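Side-chain contacts in putative N-acetylmuramoyl-L-alanine amidase (Enterococcus phage phiM1EF22, PDB 7D55), which forms the tetrameric cell-binding domain of a phage lysin and probably anchors the enzyme to the enterococcal cell wall: residues E41-V44 against I45-I48; N73-E76 against T77-V81. All coordinates share one frame; numbering follows the deposited sequence. Where two conformers were deposited one is given.

Contact 1: residues E41-V44 against I45-I48; sequences EMKV and IEDI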
loop_
_atom_site.group_PDB
_atom_site.type_symbol
_atom_site.label_atom_id
_atom_site.label_comp_id
_atom_site.label_asym_id
_atom_site.label_seq_id
_atom_site.Cartn_x
_atom_site.Cartn_y
_atom_site.Cartn_z
ATOM N N GLU A 41 -19.779 4.323 -1.703
ATOM C CA GLU A 41 -18.407 3.952 -1.375
ATOM C C GLU A 41 -17.985 2.728 -2.168
ATOM O O GLU A 41 -16.868 2.663 -2.699
ATOM C CB GLU A 41 -18.271 3.666 0.120
ATOM C CG GLU A 41 -18.302 4.897 0.978
ATOM C CD GLU A 41 -18.531 4.589 2.447
ATOM O OE1 GLU A 41 -19.087 5.464 3.142
ATOM O OE2 GLU A 41 -18.152 3.488 2.908
ATOM N N MET A 42 -18.861 1.724 -2.227
ATOM C CA MET A 42 -18.581 0.554 -3.043
ATOM C C MET A 42 -18.425 0.941 -4.506
ATOM O O MET A 42 -17.494 0.483 -5.183
ATOM C CB MET A 42 -19.711 -0.466 -2.867
ATOM C CG MET A 42 -19.344 -1.872 -3.248
ATOM S SD MET A 42 -20.602 -3.040 -2.696
ATOM C CE MET A 42 -20.117 -4.515 -3.588
ATOM N N LYS A 43 -19.303 1.819 -4.997
ATOM C CA LYS A 43 -19.263 2.190 -6.406
ATOM C C LYS A 43 -17.969 2.923 -6.753
ATOM O O LYS A 43 -17.383 2.690 -7.816
ATOM C CB LYS A 43 -20.480 3.047 -6.754
ATOM C CG LYS A 43 -20.582 3.382 -8.235
ATOM C CD LYS A 43 -20.966 2.149 -9.039
ATOM C CE LYS A 43 -21.734 2.517 -10.296
ATOM N NZ LYS A 43 -21.933 1.321 -11.169
ATOM N N VAL A 44 -17.504 3.826 -5.885
ATOM C CA VAL A 44 -16.288 4.565 -6.212
ATOM C C VAL A 44 -15.080 3.630 -6.225
ATOM O O VAL A 44 -14.180 3.776 -7.058
ATOM C CB VAL A 44 -16.106 5.787 -5.285
ATOM C CG1 VAL A 44 -15.476 5.380 -3.961
ATOM C CG2 VAL A 44 -15.283 6.870 -5.979
ATOM N N ILE A 45 -15.050 2.647 -5.320
ATOM C CA ILE A 45 -13.978 1.651 -5.327
ATOM C C ILE A 45 -13.996 0.873 -6.637
ATOM O O ILE A 45 -12.952 0.664 -7.274
ATOM C CB ILE A 45 -14.126 0.700 -4.126
ATOM C CG1 ILE A 45 -13.829 1.418 -2.808
ATOM C CG2 ILE A 45 -13.218 -0.528 -4.292
ATOM C CD1 ILE A 45 -14.300 0.626 -1.596
ATOM N N GLU A 46 -15.184 0.405 -7.040
ATOM C CA GLU A 46 -15.309 -0.368 -8.274
ATOM C C GLU A 46 -14.874 0.450 -9.481
ATOM O O GLU A 46 -14.193 -0.064 -10.374
ATOM C CB GLU A 46 -16.747 -0.851 -8.448
ATOM C CG GLU A 46 -17.201 -1.827 -7.377
ATOM C CD GLU A 46 -18.717 -2.001 -7.342
ATOM O OE1 GLU A 46 -19.434 -1.179 -7.952
ATOM O OE2 GLU A 46 -19.201 -2.962 -6.704
ATOM N N ASP A 47 -15.238 1.734 -9.514
ATOM C CA ASP A 47 -14.894 2.572 -10.660
ATOM C C ASP A 47 -13.391 2.810 -10.743
ATOM O O ASP A 47 -12.790 2.687 -11.816
ATOM C CB ASP A 47 -15.636 3.905 -10.561
ATOM C CG ASP A 47 -15.575 4.709 -11.855
ATOM O OD1 ASP A 47 -16.206 4.272 -12.841
ATOM O OD2 ASP A 47 -14.906 5.772 -11.890
ATOM N N ILE A 48 -12.765 3.157 -9.619
ATOM C CA ILE A 48 -11.330 3.426 -9.631
ATOM C C ILE A 48 -10.563 2.161 -9.978
ATOM O O ILE A 48 -9.610 2.192 -10.765
ATOM C CB ILE A 48 -10.874 4.017 -8.285
ATOM C CG1 ILE A 48 -11.517 5.389 -8.048
ATOM C CG2 ILE A 48 -9.347 4.121 -8.236
ATOM C CD1 ILE A 48 -11.392 5.845 -6.613
HETATM O O HOH W 1 -19.463 -0.684 -10.667
#
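Residues 41-44 and 45-48 make two consecutive turns of one regular alpha-helix, in which the N-H groups of Ile-45, Glu-46, Asp-47 and Ile-48 bond to the carbonyls of Glu-41, Met-42, Lys-43 and Val-44, the Asp-47 N to Lys-43 O bond being 2.9 Å long. Glu-46 reaches back one turn along the helix. Its CG, anti to its own carbonyl carbon (chi1 -65°), is swung back over Met-42 O, and the extended chain carries the carboxylate between the side chains of Met-42 and Lys-43. Glu-46 OE2 lies 3.6 Å from both Met-42 CG and Met-42 CE, bordered by the extended thioether chain. Glu-46 OE1 lies 3.8 Å from CD of Lys-43, whose chain bends at chi2 (71°) and passes the glutamate at about a right angle. Lys-43 NZ and Glu-46 OE1 remain 4.8 Å apart, too far to pair directly. A water closes the gap, donating to Glu-46 OE1 at 2.8 Å and accepting from Lys-43 NZ at 3.2 Å. Elsewhere on the helix Val-44 and Ile-48 run side by side in the same direction, with Val-44 CG2 4.1 Å from Ile-48 CD1. Ile-48 CG1 also rests 3.3 Å from Val-44 O, and Ile-45 CG1 lies against Glu-41 O in the same way. Asp-47 OD2 turns away, to a salt bridge with Lys-51 and a hydrogen bond with Tyr-60 OH of the second subunit, while Glu-41 OE2 accepts from Ser-37 N. The i to i+3 and i to i+4 spacing is that of an amphipathic helix that packs on two sides: Met-42 and Ile-45 on Leu-4 of the beta-sheet, Val-44 and Ile-48 on Trp-65 and Tyr-60 of the second subunit, making this helix part of the tetramer interface.

Contact 2: residues N73-E76 against T77-V81; sequences NRLE and TVCPV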
loop_
_atom_site.group_PDB
_atom_site.type_symbol
_atom_site.label_atom_id
_atom_site.label_comp_id
_atom_site.label_asym_id
_atom_site.label_seq_id
_atom_site.Cartn_x
_atom_site.Cartn_y
_atom_site.Cartn_z
ATOM N N ASN A 73 -12.087 -14.332 8.079
ATOM C CA ASN A 73 -11.245 -14.444 9.272
ATOM C C ASN A 73 -9.777 -14.532 8.885
ATOM O O ASN A 73 -8.915 -13.927 9.534
ATOM C CB ASN A 73 -11.568 -15.721 10.052
ATOM C CG ASN A 73 -12.870 -15.655 10.818
ATOM O OD1 ASN A 73 -13.467 -14.593 10.977
ATOM N ND2 ASN A 73 -13.309 -16.815 11.323
ATOM N N ARG A 74 -9.475 -15.323 7.853
ATOM C CA ARG A 74 -8.099 -15.491 7.405
ATOM C C ARG A 74 -7.573 -14.216 6.763
ATOM O O ARG A 74 -6.434 -13.805 7.029
ATOM C CB ARG A 74 -8.017 -16.645 6.408
ATOM C CG ARG A 74 -8.599 -17.957 6.922
ATOM C CD ARG A 74 -7.876 -18.437 8.168
ATOM N NE ARG A 74 -8.410 -19.705 8.649
ATOM C CZ ARG A 74 -8.012 -20.311 9.762
ATOM N NH1 ARG A 74 -7.073 -19.752 10.521
ATOM N NH2 ARG A 74 -8.550 -21.467 10.119
ATOM N N LEU A 75 -8.382 -13.576 5.921
ATOM C CA LEU A 75 -7.934 -12.350 5.272
ATOM C C LEU A 75 -7.634 -11.270 6.301
ATOM O O LEU A 75 -6.609 -10.579 6.210
ATOM C CB LEU A 75 -8.996 -11.859 4.288
ATOM C CG LEU A 75 -8.657 -10.530 3.612
ATOM C CD1 LEU A 75 -7.303 -10.659 2.917
ATOM C CD2 LEU A 75 -9.756 -10.164 2.635
ATOM N N GLU A 76 -8.511 -11.122 7.298
ATOM C CA GLU A 76 -8.357 -10.086 8.313
ATOM C C GLU A 76 -7.208 -10.354 9.280
ATOM O O GLU A 76 -6.803 -9.435 10.001
ATOM C CB GLU A 76 -9.682 -9.882 9.046
ATOM C CG GLU A 76 -10.776 -9.343 8.135
ATOM C CD GLU A 76 -12.156 -9.317 8.786
ATOM O OE1 GLU A 76 -12.266 -9.661 9.983
ATOM O OE2 GLU A 76 -13.133 -8.950 8.096
ATOM N N THR A 77 -6.670 -11.575 9.315
ATOM C CA THR A 77 -5.449 -11.820 10.069
ATOM C C THR A 77 -4.217 -11.329 9.322
ATOM O O THR A 77 -3.243 -10.895 9.952
ATOM C CB THR A 77 -5.314 -13.314 10.364
ATOM O OG1 THR A 77 -6.502 -13.767 11.020
ATOM C CG2 THR A 77 -4.132 -13.581 11.271
ATOM N N VAL A 78 -4.232 -11.400 7.994
ATOM C CA VAL A 78 -3.075 -10.983 7.216
ATOM C C VAL A 78 -3.152 -9.513 6.817
ATOM O O VAL A 78 -2.113 -8.889 6.583
ATOM C CB VAL A 78 -2.857 -11.903 6.000
ATOM C CG1 VAL A 78 -2.624 -13.339 6.451
ATOM C CG2 VAL A 78 -4.031 -11.837 5.066
ATOM N N CYS A 79 -4.364 -8.959 6.729
ATOM C CA CYS A 79 -4.606 -7.547 6.423
ATOM C C CYS A 79 -5.555 -7.058 7.505
ATOM O O CYS A 79 -6.781 -7.102 7.339
ATOM C CB CYS A 79 -5.248 -7.376 5.052
ATOM S SG CYS A 79 -4.237 -7.976 3.717
ATOM N N PRO A 80 -5.026 -6.600 8.636
ATOM C CA PRO A 80 -5.885 -6.363 9.800
ATOM C C PRO A 80 -6.926 -5.276 9.572
ATOM O O PRO A 80 -6.730 -4.329 8.810
ATOM C CB PRO A 80 -4.896 -5.960 10.892
ATOM C CG PRO A 80 -3.607 -6.612 10.478
ATOM C CD PRO A 80 -3.593 -6.514 8.979
ATOM N N VAL A 81 -8.047 -5.437 10.262
ATOM C CA VAL A 81 -9.126 -4.467 10.158
ATOM C C VAL A 81 -8.700 -3.141 10.781
ATOM O O VAL A 81 -7.950 -3.093 11.767
ATOM C CB VAL A 81 -10.422 -5.000 10.795
ATOM C CG1 VAL A 81 -10.780 -6.344 10.192
ATOM C CG2 VAL A 81 -10.266 -5.124 12.303
HETATM O O HOH W 2 -8.210 -7.918 12.025
#
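Leu-75 and Val-78 set their side chains at about a right angle on the last turn of helix 71-78, Leu-75 CD1 coming within 4.1 Å of Val-78 CG2. The same methyl lies 4.2 Å from Cys-79 SG: chi1 (177°) swings the leucine CG toward the helix end, and chi2 (56°) then brings CD1 to the sulfur. Thr-77 folds its hydroxyl back on the chain: Thr-77 OG1 donates to Asn-73 O at 2.8 Å, supplementing a weak bond from its own N-H to that carbonyl. Leu-75 O receives the N-H of Cys-79, N to O 2.8 Å, almost in line with the carbonyl bond, just where the chain leaves helical geometry. The exit is stitched further by C-H...O contacts, Pro-80 CA lying 3.2 Å from Glu-76 O, and by a water that joins Glu-76 O to Val-81 N. Glu-76, extended beyond CG, crosses Val-81 obliquely, and in one of the two valine conformers CG1 lies against the aliphatic stem and carboxyl carbon. The glutamate's OE1 forms salt bridges with Arg-7 and Lys-86, and OE2 a hydrogen bond with Tyr-5 OH. Leu-75 and Cys-79 press on Cys-28 and Cys-33 of strands 22-28 and 33-36, and Pro-80 bonds through its backbone to Cys-33, steering the chain from the helix into strand 81-82, an outermost strand of the sheet within this chain.

In the fold
Contact 1 on helix 39-53 precedes contact 2 on helix 71-78 along the chain, with strand 59-60 between them. The two contacts lie on opposite sides of the chain's centre, their centres 21 Å and their nearest atoms about 12 Å apart. Both helices pack on the same mixed sheet: contact 1 on Leu-4 and Phe-27, contact 2 on the adjacent Cys-3, Tyr-5 and Cys-28, an alternation consistent with opposite faces. Although separate within one chain, they meet between subunits: Glu-41 packs on Thr-77 of the second subunit, and Thr-77 on Glu-41 of the third. The two helices thus probably flank the sheet, and they also join the tetramer.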